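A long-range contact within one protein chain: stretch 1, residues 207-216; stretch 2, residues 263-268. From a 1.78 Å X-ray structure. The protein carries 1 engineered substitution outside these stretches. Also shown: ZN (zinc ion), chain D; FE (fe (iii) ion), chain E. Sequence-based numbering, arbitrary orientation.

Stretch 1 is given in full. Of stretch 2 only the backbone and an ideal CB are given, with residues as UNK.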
# COMPACT_ATOMS: atom_id res chain seq x y z
N TYR A 207 18.69 -7.55 8.63
CA TYR A 207 18.79 -7.15 10.05
C TYR A 207 20.21 -7.25 10.55
O TYR A 207 20.95 -8.16 10.17
CB TYR A 207 18.00 -8.06 10.98
CG TYR A 207 16.53 -7.75 11.14
CD1 TYR A 207 15.58 -8.22 10.25
CD2 TYR A 207 16.09 -7.08 12.26
CE1 TYR A 207 14.23 -7.99 10.46
CE2 TYR A 207 14.76 -6.84 12.48
CZ TYR A 207 13.81 -7.31 11.59
OH TYR A 207 12.49 -7.04 11.86
N PRO A 208 20.61 -6.33 11.44
CA PRO A 208 21.90 -6.49 12.11
C PRO A 208 21.76 -7.59 13.17
O PRO A 208 20.70 -7.75 13.82
CB PRO A 208 22.13 -5.10 12.72
CG PRO A 208 20.73 -4.60 13.05
CD PRO A 208 19.84 -5.20 11.97
N LYS A 209 22.84 -8.37 13.32
CA LYS A 209 22.86 -9.48 14.30
C LYS A 209 22.93 -8.89 15.71
O LYS A 209 22.44 -9.54 16.62
CB LYS A 209 24.05 -10.39 13.99
CG LYS A 209 23.81 -11.29 12.78
CD LYS A 209 25.06 -12.03 12.32
CE LYS A 209 24.72 -13.14 11.34
NZ LYS A 209 25.88 -14.05 11.12
N ARG A 210 23.61 -7.76 15.89
CA ARG A 210 23.61 -7.02 17.16
C ARG A 210 22.35 -6.16 17.20
O ARG A 210 21.96 -5.67 16.15
CB ARG A 210 24.91 -6.23 17.35
CG ARG A 210 26.04 -7.10 17.87
CD ARG A 210 27.26 -6.25 18.15
NE ARG A 210 27.86 -6.05 16.84
CZ ARG A 210 29.06 -5.55 16.59
NH1 ARG A 210 29.48 -5.45 15.34
NH2 ARG A 210 29.83 -5.14 17.60
N HIS A 211 21.74 -6.05 18.37
CA HIS A 211 20.55 -5.16 18.53
C HIS A 211 21.02 -3.73 18.29
O HIS A 211 21.81 -3.18 19.10
CB HIS A 211 19.90 -5.30 19.90
CG HIS A 211 18.68 -4.44 20.04
ND1 HIS A 211 17.38 -4.90 19.74
CD2 HIS A 211 18.56 -3.14 20.43
CE1 HIS A 211 16.53 -3.90 20.01
NE2 HIS A 211 17.22 -2.82 20.41
N ARG A 212 20.57 -3.13 17.19
CA ARG A 212 20.75 -1.70 16.89
C ARG A 212 19.38 -1.16 16.51
O ARG A 212 18.67 -1.90 15.79
CB ARG A 212 21.67 -1.55 15.69
CG ARG A 212 23.03 -2.24 15.85
CD ARG A 212 23.87 -1.60 16.86
NE ARG A 212 25.27 -2.07 16.77
CZ ARG A 212 26.16 -1.89 17.73
NH1 ARG A 212 25.79 -1.33 18.86
NH2 ARG A 212 27.40 -2.30 17.59
N SER A 213 19.05 0.05 16.93
CA SER A 213 17.74 0.65 16.55
C SER A 213 17.88 1.91 15.70
O SER A 213 16.83 2.30 15.09
CB SER A 213 16.91 0.92 17.79
OG SER A 213 17.64 1.65 18.75
N LEU A 214 19.04 2.56 15.66
CA LEU A 214 19.28 3.74 14.80
C LEU A 214 20.45 3.42 13.88
O LEU A 214 21.42 2.82 14.31
CB LEU A 214 19.58 5.02 15.59
CG LEU A 214 18.47 5.57 16.47
CD1 LEU A 214 19.05 6.69 17.34
CD2 LEU A 214 17.26 6.04 15.69
N LEU A 215 20.35 3.89 12.63
CA LEU A 215 21.44 3.76 11.64
C LEU A 215 22.73 4.35 12.23
O LEU A 215 23.84 3.91 11.88
CB LEU A 215 21.01 4.50 10.37
CG LEU A 215 21.96 4.40 9.18
CD1 LEU A 215 21.96 3.00 8.60
CD2 LEU A 215 21.58 5.41 8.12
N THR A 216 22.60 5.39 13.04
CA THR A 216 23.75 6.13 13.60
C THR A 216 24.45 5.33 14.70
O THR A 216 25.57 5.75 15.07
CB THR A 216 23.29 7.51 14.08
OG1 THR A 216 22.15 7.31 14.91
CG2 THR A 216 22.90 8.38 12.91
N UNK A 263 12.83 -1.99 19.88
CA UNK A 263 12.79 -1.97 18.40
C UNK A 263 14.20 -2.10 17.84
O UNK A 263 15.19 -1.79 18.50
CB UNK A 263 12.14 -0.69 17.89
N UNK A 264 14.25 -2.79 16.70
CA UNK A 264 15.49 -3.21 16.00
C UNK A 264 15.41 -2.76 14.54
O UNK A 264 14.44 -3.13 13.86
CB UNK A 264 15.69 -4.72 16.08
N UNK A 265 16.52 -2.08 14.08
CA UNK A 265 16.37 -1.49 12.74
C UNK A 265 16.45 -2.61 11.72
O UNK A 265 17.10 -3.69 11.98
CB UNK A 265 17.44 -0.43 12.47
N UNK A 266 15.95 -2.46 10.54
CA UNK A 266 16.04 -3.48 9.46
C UNK A 266 15.74 -2.77 8.14
O UNK A 266 14.91 -1.80 8.17
CB UNK A 266 15.07 -4.64 9.69
N UNK A 267 16.32 -3.24 7.05
CA UNK A 267 15.94 -2.86 5.69
C UNK A 267 14.88 -3.85 5.20
O UNK A 267 15.07 -5.06 5.39
CB UNK A 267 17.15 -2.84 4.76
N UNK A 268 13.77 -3.33 4.64
CA UNK A 268 12.80 -4.20 3.94
C UNK A 268 13.00 -3.94 2.44
O UNK A 268 13.00 -2.78 2.01
CB UNK A 268 11.36 -3.92 4.37
ZN ZN D . 16.67 -6.65 18.87
FE FE E . 9.52 -3.57 9.46

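At position 263 the CA-to-CB bond points away from stretch 1, and the ideal CB lies 5.0 Å from CB of Ser 213. Stretch 1 therefore sets few limits on the side chain, and the extended backbone would accept many types, large ones included. The residue is Tyr 263.

Position 264 is far more constrained. Its CB leaves sideways, 4.0 Å from ND1 of His 211 and 4.3 Å from CE2 of Tyr 207. The zinc ion already holds ND1 of His 211 at 2.1 Å and lies within side-chain reach, so a ligand such as histidine, cysteine or an acid would suit. The carbonyl of Pro 208 offers an acceptor farther along, which favors a ligand with a second, donating atom. His 264 meets both demands: its ND1 binds zinc at 2.3 Å, while its NE2 donates a hydrogen bond to O of Pro 208 (2.8 Å). The ring lies between the edge of Tyr 207, directed at one face, and CA of His 211 over the opposite face, 4.0 Å from the ring centroid.

At 265 the backbone N donates a nearly straight hydrogen bond to O of Arg 212 (2.8 Å), a tie available to any residue but proline. The CB points sideways into a space bordered by Pro 208, Arg 212 and the backbone around Leu 214, where a branched or longer aliphatic chain would fit. Leu 265 fills it: CD1 lies 3.8 Å from CD of Pro 208, and CD2 3.3 Å from C of Leu 214.

Position 266 points toward stretch 1, its ideal CB 3.5 Å from CZ of Tyr 207. A flat side chain could lie along the tyrosine ring, and the iron ion beyond makes a metal ligand attractive. The CB of His 266 sits over the face of Tyr 207, 3.3 Å from the ring centroid; the two rings are near parallel but slid apart, and NE2 reaches iron at 2.2 Å. ND1 donates to O of His 264 (2.7 Å), within the stretch.

At 267 no atom of stretch 1 lies within 5.5 Å of the ideal CB, so a long side chain is needed to reach Leu 215, and an apolar or aromatic one suits the leucine it would meet. Phe 267 does so, with CZ 4.4 Å from CD1 of that leucine.

Position 268 makes no contact with stretch 1, but iron is within reach of a long acid or a histidine. Glu 268 binds it through OE1 at 2.3 Å.

Stretch 2 263-268: YHLHFE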
# COMPACT_ATOMS: atom_id res chain seq x y z
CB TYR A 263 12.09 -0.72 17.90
CG TYR A 263 11.65 -0.79 16.44
CD1 TYR A 263 10.63 -1.63 16.05
CD2 TYR A 263 12.16 0.08 15.48
CE1 TYR A 263 10.13 -1.63 14.75
CE2 TYR A 263 11.71 0.05 14.16
CZ TYR A 263 10.69 -0.80 13.80
OH TYR A 263 10.21 -0.76 12.51
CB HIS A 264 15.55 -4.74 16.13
CG HIS A 264 16.85 -5.40 15.86
ND1 HIS A 264 17.31 -6.45 16.63
CD2 HIS A 264 17.76 -5.24 14.88
CE1 HIS A 264 18.45 -6.88 16.16
NE2 HIS A 264 18.75 -6.16 15.09
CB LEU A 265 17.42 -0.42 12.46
CG LEU A 265 18.88 -0.84 12.46
CD1 LEU A 265 19.35 -1.51 11.18
CD2 LEU A 265 19.77 0.40 12.69
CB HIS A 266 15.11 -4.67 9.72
CG HIS A 266 13.71 -4.27 10.12
ND1 HIS A 266 13.40 -3.82 11.41
CD2 HIS A 266 12.55 -4.28 9.44
CE1 HIS A 266 12.09 -3.56 11.47
NE2 HIS A 266 11.54 -3.88 10.32
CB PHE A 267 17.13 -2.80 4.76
CG PHE A 267 18.08 -1.67 5.08
CD1 PHE A 267 19.03 -1.83 6.09
CD2 PHE A 267 18.02 -0.48 4.40
CE1 PHE A 267 19.94 -0.81 6.37
CE2 PHE A 267 18.95 0.51 4.65
CZ PHE A 267 19.85 0.39 5.69
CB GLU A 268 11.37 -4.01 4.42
CG GLU A 268 11.18 -4.18 5.90
CD GLU A 268 9.76 -4.23 6.38
OE1 GLU A 268 9.55 -4.72 7.50
OE2 GLU A 268 8.89 -3.73 5.65
O HOH W 1 8.90 -5.61 10.16
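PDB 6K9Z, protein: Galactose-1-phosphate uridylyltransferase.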